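Local coordinates for protein restriction endonuclease S subunits (Thermoanaerobacter tengcongensis, PDB 3OKG) that probably serves as the DNA-recognition subunit of a type I restriction-modification methyltransferase, which is built from M and S polypeptides, at residues G227-M241 and I350-P364. Numbering follows the deposited sequence.
Sequences GWRWVRLGEVCDIIM and ITKKDLQNVFIPLPP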
ATOM      1  N   GLY A 227     -23.842  13.648 -37.307  1.00 26.43           N
ATOM      2  CA  GLY A 227     -22.537  14.169 -37.685  1.00 34.69           C
ATOM      3  C   GLY A 227     -21.404  13.232 -37.305  1.00 43.37           C
ATOM      4  O   GLY A 227     -20.329  13.259 -37.897  1.00 31.55           O
ATOM      5  N   TRP A 228     -21.639  12.408 -36.295  1.00 33.09           N
ATOM      6  CA  TRP A 228     -20.729  11.317 -35.990  1.00 38.59           C
ATOM      7  C   TRP A 228     -21.028  10.291 -37.059  1.00 42.62           C
ATOM      8  O   TRP A 228     -22.128  10.274 -37.608  1.00 37.69           O
ATOM      9  CB  TRP A 228     -21.078  10.683 -34.640  1.00 33.97           C
ATOM     10  CG  TRP A 228     -20.741  11.472 -33.386  1.00 34.46           C
ATOM     11  CD1 TRP A 228     -20.829  12.826 -33.198  1.00 30.91           C
ATOM     12  CD2 TRP A 228     -20.310  10.916 -32.127  1.00 25.70           C
ATOM     13  NE1 TRP A 228     -20.454  13.144 -31.902  1.00 27.70           N
ATOM     14  CE2 TRP A 228     -20.156  11.989 -31.224  1.00 23.68           C
ATOM     15  CE3 TRP A 228     -20.054   9.610 -31.679  1.00 25.39           C
ATOM     16  CZ2 TRP A 228     -19.723  11.799 -29.895  1.00 27.13           C
ATOM     17  CZ3 TRP A 228     -19.638   9.422 -30.353  1.00 29.06           C
ATOM     18  CH2 TRP A 228     -19.484  10.512 -29.485  1.00 27.63           C
ATOM     19  N   ARG A 229     -20.075   9.416 -37.348  1.00 27.92           N
ATOM     20  CA  ARG A 229     -20.337   8.300 -38.244  1.00 34.65           C
ATOM     21  C   ARG A 229     -19.759   7.027 -37.680  1.00 37.40           C
ATOM     22  O   ARG A 229     -18.673   7.042 -37.071  1.00 28.93           O
ATOM     23  CB  ARG A 229     -19.707   8.541 -39.622  1.00 40.35           C
ATOM     24  CG  ARG A 229     -20.390   9.588 -40.484  1.00 53.81           C
ATOM     25  CD  ARG A 229     -19.582   9.868 -41.752  1.00 37.62           C
ATOM     26  NE  ARG A 229     -18.220  10.261 -41.408  1.00 58.31           N
ATOM     27  CZ  ARG A 229     -17.127   9.631 -41.823  1.00 66.03           C
ATOM     28  NH1 ARG A 229     -17.233   8.582 -42.632  1.00 49.47           N
ATOM     29  NH2 ARG A 229     -15.927  10.065 -41.445  1.00 50.12           N
ATOM     30  N   TRP A 230     -20.471   5.926 -37.889  1.00 23.28           N
ATOM     31  CA  TRP A 230     -19.887   4.613 -37.699  1.00 23.73           C
ATOM     32  C   TRP A 230     -18.932   4.275 -38.851  1.00 35.23           C
ATOM     33  O   TRP A 230     -19.360   4.177 -39.995  1.00 27.23           O
ATOM     34  CB  TRP A 230     -20.979   3.568 -37.636  1.00 23.35           C
ATOM     35  CG  TRP A 230     -21.643   3.495 -36.313  1.00 36.31           C
ATOM     36  CD1 TRP A 230     -22.925   3.881 -36.002  1.00 28.21           C
ATOM     37  CD2 TRP A 230     -21.056   3.025 -35.098  1.00 27.48           C
ATOM     38  NE1 TRP A 230     -23.174   3.646 -34.670  1.00 31.50           N
ATOM     39  CE2 TRP A 230     -22.039   3.134 -34.087  1.00 37.46           C
ATOM     40  CE3 TRP A 230     -19.797   2.512 -34.764  1.00 31.58           C
ATOM     41  CZ2 TRP A 230     -21.795   2.762 -32.761  1.00 24.04           C
ATOM     42  CZ3 TRP A 230     -19.553   2.132 -33.449  1.00 32.22           C
ATOM     43  CH2 TRP A 230     -20.554   2.262 -32.461  1.00 30.97           C
ATOM     44  N   VAL A 231     -17.646   4.096 -38.557  1.00 27.21           N
ATOM     45  CA  VAL A 231     -16.668   3.714 -39.589  1.00 22.85           C
ATOM     46  C   VAL A 231     -15.949   2.433 -39.213  1.00 33.74           C
ATOM     47  O   VAL A 231     -15.909   2.048 -38.044  1.00 27.87           O
ATOM     48  CB  VAL A 231     -15.627   4.819 -39.841  1.00 26.28           C
ATOM     49  CG1 VAL A 231     -16.311   6.125 -40.238  1.00 22.68           C
ATOM     50  CG2 VAL A 231     -14.760   5.035 -38.590  1.00 26.23           C
ATOM     51  N   ARG A 232     -15.350   1.782 -40.205  1.00 24.24           N
ATOM     52  CA  ARG A 232     -14.496   0.626 -39.957  1.00 23.84           C
ATOM     53  C   ARG A 232     -13.072   1.119 -39.719  1.00 20.51           C
ATOM     54  O   ARG A 232     -12.574   1.960 -40.466  1.00 24.57           O
ATOM     55  CB  ARG A 232     -14.534  -0.338 -41.142  1.00 29.07           C
ATOM     56  CG  ARG A 232     -15.901  -0.952 -41.399  1.00 37.75           C
ATOM     57  CD  ARG A 232     -15.955  -1.629 -42.759  1.00 30.74           C
ATOM     58  NE  ARG A 232     -15.512  -0.741 -43.830  1.00 69.26           N
ATOM     59  CZ  ARG A 232     -16.309   0.103 -44.479  1.00 32.75           C
ATOM     60  NH1 ARG A 232     -15.820   0.873 -45.440  1.00 30.69           N
ATOM     61  NH2 ARG A 232     -17.596   0.175 -44.166  1.00 37.04           N
ATOM     62  N   LEU A 233     -12.419   0.608 -38.679  1.00 24.62           N
ATOM     63  CA  LEU A 233     -11.099   1.118 -38.308  1.00 23.70           C
ATOM     64  C   LEU A 233     -10.213   1.233 -39.555  1.00 22.39           C
ATOM     65  O   LEU A 233      -9.454   2.201 -39.705  1.00 27.67           O
ATOM     66  CB  LEU A 233     -10.433   0.178 -37.293  1.00 28.53           C
ATOM     67  CG  LEU A 233      -9.138   0.681 -36.660  1.00 36.79           C
ATOM     68  CD1 LEU A 233      -9.340   2.070 -36.039  1.00 31.06           C
ATOM     69  CD2 LEU A 233      -8.641  -0.325 -35.625  1.00 28.33           C
ATOM     70  N   GLY A 234     -10.297   0.237 -40.435  1.00 28.93           N
ATOM     71  CA  GLY A 234      -9.557   0.271 -41.702  1.00 26.63           C
ATOM     72  C   GLY A 234      -9.707   1.576 -42.477  1.00 35.05           C
ATOM     73  O   GLY A 234      -8.787   2.010 -43.164  1.00 24.68           O
ATOM     74  N   GLU A 235     -10.859   2.234 -42.360  1.00 26.58           N
ATOM     75  CA  GLU A 235     -11.098   3.471 -43.120  1.00 24.36           C
ATOM     76  C   GLU A 235     -10.343   4.677 -42.611  1.00 28.25           C
ATOM     77  O   GLU A 235     -10.075   5.614 -43.369  1.00 25.67           O
ATOM     78  CB  GLU A 235     -12.582   3.859 -43.063  1.00 24.24           C
ATOM     79  CG  GLU A 235     -13.556   2.843 -43.594  1.00 29.69           C
ATOM     80  CD  GLU A 235     -14.959   3.396 -43.593  1.00 35.57           C
ATOM     81  OE1 GLU A 235     -15.214   4.356 -44.362  1.00 30.23           O
ATOM     82  OE2 GLU A 235     -15.793   2.880 -42.816  1.00 26.88           O
ATOM     83  N   VAL A 236     -10.071   4.703 -41.305  1.00 23.21           N
ATOM     84  CA  VAL A 236      -9.501   5.891 -40.692  1.00 22.85           C
ATOM     85  C   VAL A 236      -8.147   5.589 -39.993  1.00 24.76           C
ATOM     86  O   VAL A 236      -7.644   6.390 -39.203  1.00 28.72           O
ATOM     87  CB  VAL A 236     -10.534   6.489 -39.702  1.00 23.50           C
ATOM     88  CG1 VAL A 236     -11.799   6.930 -40.486  1.00 26.28           C
ATOM     89  CG2 VAL A 236     -10.934   5.433 -38.677  1.00 22.54           C
ATOM     90  N   CYS A 237      -7.560   4.443 -40.319  1.00 30.94           N
ATOM     91  CA  CYS A 237      -6.359   3.973 -39.636  1.00 32.42           C
ATOM     92  C   CYS A 237      -5.537   3.061 -40.551  1.00 33.29           C
ATOM     93  O   CYS A 237      -6.082   2.146 -41.184  1.00 29.07           O
ATOM     94  CB  CYS A 237      -6.763   3.228 -38.355  1.00 29.67           C
ATOM     95  SG  CYS A 237      -5.442   3.047 -37.134  1.00 38.61           S
ATOM     96  N   ASP A 238      -4.233   3.325 -40.647  1.00 29.52           N
ATOM     97  CA  ASP A 238      -3.331   2.405 -41.341  1.00 32.97           C
ATOM     98  C   ASP A 238      -2.995   1.278 -40.379  1.00 40.47           C
ATOM     99  O   ASP A 238      -2.653   1.531 -39.218  1.00 32.09           O
ATOM    100  CB  ASP A 238      -2.038   3.104 -41.758  1.00 32.09           C
ATOM    101  CG  ASP A 238      -2.274   4.229 -42.740  1.00 44.85           C
ATOM    102  OD1 ASP A 238      -3.229   4.133 -43.527  1.00 45.30           O
ATOM    103  OD2 ASP A 238      -1.507   5.210 -42.720  1.00 63.94           O
ATOM    104  N   ILE A 239      -3.109   0.040 -40.851  1.00 27.81           N
ATOM    105  CA  ILE A 239      -2.831  -1.118 -40.014  1.00 26.24           C
ATOM    106  C   ILE A 239      -1.655  -1.901 -40.593  1.00 38.32           C
ATOM    107  O   ILE A 239      -1.647  -2.252 -41.769  1.00 33.49           O
ATOM    108  CB  ILE A 239      -4.051  -2.026 -39.900  1.00 25.72           C
ATOM    109  CG1 ILE A 239      -5.243  -1.234 -39.333  1.00 31.14           C
ATOM    110  CG2 ILE A 239      -3.755  -3.205 -39.020  1.00 32.71           C
ATOM    111  CD1 ILE A 239      -6.457  -2.084 -39.085  1.00 48.20           C
ATOM    112  N   ILE A 240      -0.681  -2.180 -39.743  1.00 32.62           N
ATOM    113  CA  ILE A 240       0.593  -2.793 -40.124  1.00 37.10           C
ATOM    114  C   ILE A 240       0.799  -4.031 -39.245  1.00 48.66           C
ATOM    115  O   ILE A 240       0.959  -3.896 -38.037  1.00 39.83           O
ATOM    116  CB  ILE A 240       1.737  -1.798 -39.817  1.00 47.13           C
ATOM    117  CG1 ILE A 240       1.555  -0.495 -40.606  1.00 44.59           C
ATOM    118  CG2 ILE A 240       3.105  -2.416 -40.070  1.00 48.60           C
ATOM    119  CD1 ILE A 240       0.873   0.634 -39.816  1.00 55.71           C
ATOM    120  N   MET A 241       0.763  -5.235 -39.816  1.00 29.90           N
ATOM    121  CA  MET A 241       1.007  -6.435 -39.010  1.00 35.69           C
ATOM    122  C   MET A 241       2.522  -6.645 -38.884  1.00 40.25           C
ATOM    123  O   MET A 241       3.230  -6.644 -39.882  1.00 37.56           O
ATOM    124  CB  MET A 241       0.383  -7.678 -39.642  1.00 41.23           C
ATOM    125  CG  MET A 241      -1.122  -7.644 -39.858  1.00 57.79           C
ATOM    126  SD  MET A 241      -2.066  -7.473 -38.336  1.00 43.24           S
ATOM    127  CE  MET A 241      -2.115  -5.700 -38.238  1.00 72.22           C
ATOM    128  N   ILE A 350      -4.794 -12.295 -34.078  1.00 79.09           N
ATOM    129  CA  ILE A 350      -5.599 -11.234 -34.661  1.00 68.83           C
ATOM    130  C   ILE A 350      -5.077 -10.921 -36.060  1.00 51.44           C
ATOM    131  O   ILE A 350      -3.911 -10.570 -36.231  1.00 58.45           O
ATOM    132  CB  ILE A 350      -5.582  -9.965 -33.771  1.00 53.21           C
ATOM    133  CG1 ILE A 350      -6.527 -10.140 -32.590  1.00 75.30           C
ATOM    134  CG2 ILE A 350      -6.037  -8.744 -34.548  1.00 52.86           C
ATOM    135  CD1 ILE A 350      -7.987 -10.184 -32.993  1.00 78.92           C
ATOM    136  N   THR A 351      -5.945 -11.055 -37.058  1.00 58.84           N
ATOM    137  CA  THR A 351      -5.560 -10.802 -38.438  1.00 44.78           C
ATOM    138  C   THR A 351      -5.772  -9.339 -38.807  1.00 46.77           C
ATOM    139  O   THR A 351      -6.587  -8.642 -38.190  1.00 46.31           O
ATOM    140  CB  THR A 351      -6.384 -11.662 -39.405  1.00 57.31           C
ATOM    141  OG1 THR A 351      -5.733 -11.715 -40.681  1.00 74.76           O
ATOM    142  CG2 THR A 351      -7.777 -11.081 -39.581  1.00 39.64           C
ATOM    143  N   LYS A 352      -5.036  -8.876 -39.813  1.00 44.07           N
ATOM    144  CA  LYS A 352      -5.238  -7.540 -40.359  1.00 42.32           C
ATOM    145  C   LYS A 352      -6.718  -7.286 -40.639  1.00 45.30           C
ATOM    146  O   LYS A 352      -7.267  -6.258 -40.253  1.00 37.40           O
ATOM    147  CB  LYS A 352      -4.434  -7.363 -41.647  1.00 39.04           C
ATOM    148  CG  LYS A 352      -4.232  -5.913 -42.060  1.00 37.34           C
ATOM    149  CD  LYS A 352      -3.527  -5.829 -43.397  1.00 47.04           C
ATOM    150  CE  LYS A 352      -2.951  -4.444 -43.640  1.00 55.04           C
ATOM    151  NZ  LYS A 352      -1.696  -4.494 -44.458  1.00 63.97           N
ATOM    152  N   LYS A 353      -7.366  -8.223 -41.318  1.00 34.17           N
ATOM    153  CA  LYS A 353      -8.763  -8.032 -41.665  1.00 47.14           C
ATOM    154  C   LYS A 353      -9.633  -7.824 -40.425  1.00 41.40           C
ATOM    155  O   LYS A 353     -10.478  -6.935 -40.409  1.00 32.25           O
ATOM    156  CB  LYS A 353      -9.272  -9.182 -42.533  1.00 46.97           C
ATOM    157  CG  LYS A 353      -9.473  -8.790 -43.988  1.00 49.76           C
ATOM    158  CD  LYS A 353     -10.750  -7.958 -44.139  1.00 71.48           C
ATOM    159  CE  LYS A 353     -11.310  -7.996 -45.557  1.00 77.64           C
ATOM    160  NZ  LYS A 353     -12.788  -7.721 -45.572  1.00 58.72           N
ATOM    161  N   ASP A 354      -9.404  -8.624 -39.387  1.00 38.93           N
ATOM    162  CA  ASP A 354     -10.086  -8.440 -38.107  1.00 43.07           C
ATOM    163  C   ASP A 354     -10.011  -6.985 -37.655  1.00 39.04           C
ATOM    164  O   ASP A 354     -11.037  -6.341 -37.436  1.00 41.87           O
ATOM    165  CB  ASP A 354      -9.466  -9.339 -37.036  1.00 44.01           C
ATOM    166  CG  ASP A 354      -9.772 -10.807 -37.261  1.00 59.30           C
ATOM    167  OD1 ASP A 354     -10.649 -11.105 -38.106  1.00 58.83           O
ATOM    168  OD2 ASP A 354      -9.139 -11.659 -36.596  1.00 45.76           O
ATOM    169  N   LEU A 355      -8.789  -6.475 -37.541  1.00 29.05           N
ATOM    170  CA  LEU A 355      -8.562  -5.117 -37.070  1.00 36.48           C
ATOM    171  C   LEU A 355      -9.232  -4.109 -37.970  1.00 41.46           C
ATOM    172  O   LEU A 355      -9.853  -3.169 -37.496  1.00 35.53           O
ATOM    173  CB  LEU A 355      -7.071  -4.812 -37.019  1.00 34.33           C
ATOM    174  CG  LEU A 355      -6.362  -4.779 -35.665  1.00 52.28           C
ATOM    175  CD1 LEU A 355      -7.132  -5.537 -34.605  1.00 50.85           C
ATOM    176  CD2 LEU A 355      -4.936  -5.293 -35.807  1.00 34.48           C
ATOM    177  N   GLN A 356      -9.093  -4.295 -39.275  1.00 29.92           N
ATOM    178  CA  GLN A 356      -9.670  -3.353 -40.222  1.00 30.01           C
ATOM    179  C   GLN A 356     -11.198  -3.326 -40.121  1.00 28.96           C
ATOM    180  O   GLN A 356     -11.826  -2.313 -40.436  1.00 36.58           O
ATOM    181  CB  GLN A 356      -9.265  -3.717 -41.653  1.00 38.93           C
ATOM    182  CG  GLN A 356      -7.789  -3.494 -41.993  1.00 29.79           C
ATOM    183  CD  GLN A 356      -7.468  -3.909 -43.421  1.00 46.61           C
ATOM    184  OE1 GLN A 356      -8.092  -4.820 -43.964  1.00 37.70           O
ATOM    185  NE2 GLN A 356      -6.501  -3.237 -44.037  1.00 46.80           N
ATOM    186  N   ASN A 357     -11.788  -4.441 -39.694  1.00 35.74           N
ATOM    187  CA  ASN A 357     -13.243  -4.597 -39.700  1.00 35.99           C
ATOM    188  C   ASN A 357     -13.941  -4.132 -38.424  1.00 36.86           C
ATOM    189  O   ASN A 357     -15.171  -4.104 -38.366  1.00 43.98           O
ATOM    190  CB  ASN A 357     -13.609  -6.059 -39.930  1.00 37.39           C
ATOM    191  CG  ASN A 357     -13.552  -6.453 -41.382  1.00 54.85           C
ATOM    192  OD1 ASN A 357     -13.542  -5.597 -42.265  1.00 39.89           O
ATOM    193  ND2 ASN A 357     -13.528  -7.759 -41.640  1.00 44.63           N
ATOM    194  N   VAL A 358     -13.156  -3.816 -37.400  1.00 34.20           N
ATOM    195  CA  VAL A 358     -13.680  -3.283 -36.137  1.00 32.32           C
ATOM    196  C   VAL A 358     -14.434  -1.992 -36.395  1.00 26.46           C
ATOM    197  O   VAL A 358     -13.856  -1.046 -36.923  1.00 23.57           O
ATOM    198  CB  VAL A 358     -12.506  -2.981 -35.172  1.00 34.19           C
ATOM    199  CG1 VAL A 358     -13.000  -2.262 -33.926  1.00 30.99           C
ATOM    200  CG2 VAL A 358     -11.776  -4.278 -34.813  1.00 37.30           C
ATOM    201  N   PHE A 359     -15.720  -1.924 -36.036  1.00 24.06           N
ATOM    202  CA  PHE A 359     -16.418  -0.636 -36.113  1.00 25.02           C
ATOM    203  C   PHE A 359     -16.066   0.280 -34.932  1.00 23.49           C
ATOM    204  O   PHE A 359     -15.946  -0.195 -33.817  1.00 22.52           O
ATOM    205  CB  PHE A 359     -17.937  -0.827 -36.167  1.00 34.28           C
ATOM    206  CG  PHE A 359     -18.467  -0.916 -37.567  1.00 29.20           C
ATOM    207  CD1 PHE A 359     -18.647   0.243 -38.325  1.00 30.32           C
ATOM    208  CD2 PHE A 359     -18.724  -2.150 -38.138  1.00 32.83           C
ATOM    209  CE1 PHE A 359     -19.114   0.172 -39.637  1.00 32.28           C
ATOM    210  CE2 PHE A 359     -19.190  -2.235 -39.440  1.00 31.32           C
ATOM    211  CZ  PHE A 359     -19.383  -1.065 -40.191  1.00 34.30           C
ATOM    212  N   ILE A 360     -15.932   1.579 -35.193  1.00 21.85           N
ATOM    213  CA  ILE A 360     -15.669   2.567 -34.146  1.00 24.71           C
ATOM    214  C   ILE A 360     -16.532   3.790 -34.415  1.00 30.27           C
ATOM    215  O   ILE A 360     -16.675   4.205 -35.571  1.00 25.14           O
ATOM    216  CB  ILE A 360     -14.139   2.949 -34.115  1.00 25.15           C
ATOM    217  CG1 ILE A 360     -13.807   3.947 -32.981  1.00 22.75           C
ATOM    218  CG2 ILE A 360     -13.665   3.509 -35.484  1.00 22.23           C
ATOM    219  CD1 ILE A 360     -12.266   4.231 -32.871  1.00 23.72           C
ATOM    220  N   PRO A 361     -17.123   4.382 -33.355  1.00 23.86           N
ATOM    221  CA  PRO A 361     -17.919   5.578 -33.625  1.00 21.64           C
ATOM    222  C   PRO A 361     -16.953   6.736 -33.803  1.00 25.23           C
ATOM    223  O   PRO A 361     -15.965   6.869 -33.086  1.00 25.33           O
ATOM    224  CB  PRO A 361     -18.733   5.780 -32.330  1.00 33.95           C
ATOM    225  CG  PRO A 361     -18.129   4.818 -31.281  1.00 31.10           C
ATOM    226  CD  PRO A 361     -16.939   4.128 -31.916  1.00 25.65           C
ATOM    227  N   LEU A 362     -17.231   7.591 -34.760  1.00 19.87           N
ATOM    228  CA  LEU A 362     -16.277   8.600 -35.123  1.00 15.31           C
ATOM    229  C   LEU A 362     -16.894   9.979 -35.129  1.00 31.96           C
ATOM    230  O   LEU A 362     -17.540  10.362 -36.120  1.00 25.58           O
ATOM    231  CB  LEU A 362     -15.648   8.280 -36.505  1.00 22.18           C
ATOM    232  CG  LEU A 362     -14.436   9.158 -36.852  1.00 27.35           C
ATOM    233  CD1 LEU A 362     -13.161   8.654 -36.111  1.00 25.70           C
ATOM    234  CD2 LEU A 362     -14.200   9.204 -38.364  1.00 27.14           C
ATOM    235  N   PRO A 363     -16.694  10.732 -34.025  1.00 24.28           N
ATOM    236  CA  PRO A 363     -17.085  12.136 -33.954  1.00 22.30           C
ATOM    237  C   PRO A 363     -16.171  12.976 -34.818  1.00 28.10           C
ATOM    238  O   PRO A 363     -15.101  12.504 -35.215  1.00 29.47           O
ATOM    239  CB  PRO A 363     -16.822  12.515 -32.475  1.00 26.80           C
ATOM    240  CG  PRO A 363     -16.628  11.201 -31.742  1.00 26.66           C
ATOM    241  CD  PRO A 363     -16.025  10.291 -32.786  1.00 26.10           C
ATOM    242  N   PRO A 364     -16.566  14.226 -35.079  1.00 29.08           N
ATOM    243  CA  PRO A 364     -15.625  15.189 -35.645  1.00 32.69           C
ATOM    244  C   PRO A 364     -14.431  15.339 -34.690  1.00 35.30           C
ATOM    245  O   PRO A 364     -14.549  15.093 -33.489  1.00 31.51           O
ATOM    246  CB  PRO A 364     -16.430  16.489 -35.700  1.00 34.57           C
ATOM    247  CG  PRO A 364     -17.870  16.072 -35.635  1.00 33.22           C
ATOM    248  CD  PRO A 364     -17.912  14.790 -34.871  1.00 32.77           C
TER
HETATM  249  O   HOH W   1     -17.518  12.377 -38.114  1.00 45.05           O
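Trp228 lies flat on Pro363, whose CG stands 3.4 Å from the centroid of the six-membered ring, almost on its normal: a CH-pi contact in which a rigid pyrrolidine presents polarised C-H groups to an indole face. CG of Trp228 stands anti to its carbonyl carbon (chi1 -73°), which lays the indole along the proline run, with CD1 near CD of Pro364. Shortening this side chain to an alanine is likely to strip the indole from the face of Pro363 and open a gap between the proline run and helix 365-388. Two residues on, the six-membered ring of Trp230 lies over CB of Pro361, offset toward the rim, while its NE1 is hydrogen-bonded to Ala222 O. The third pair is aliphatic on aromatic: CG of Arg232 sits 3.9 Å from the centroid of the Phe359 ring, and the guanidinium, bent back at chi3, stands nearly upright to that ring and bears a face toward Glu235 OE2.

Strands 229-232 and 359-362 form a two-stranded antiparallel ribbon, with Trp228 and Pro363 meeting just beyond its end; Arg229 pairs with Leu362 and Val231 with Ile360 through two backbone bonds each. Trp230, Arg232, Phe359 and Pro361 share one face; on the other, CG2 of Val231 meets CG2 of Ile360 at 3.6 Å, beta-branched residues suited to extended chain.

The pairing runs on into the turn, where Leu233 N donates to Val358 O at 2.8 Å and Gly234 N to Gln356 O at 3.0 Å. At Gly234 a side chain would press on CB of Gln356. Farther on, Ile239 pushes CD1 tightly against CB of Leu355 (3.5 Å), and Met241, bent at chi2 and chi3, brings CE to within 3.7 Å of CD2 of Leu355.

Backbone bonds thus fix the register while proline, aromatic and aliphatic surfaces supply the adhesion, tying strand 229-232 of the specificity domain to the segment leading into helix 365-388.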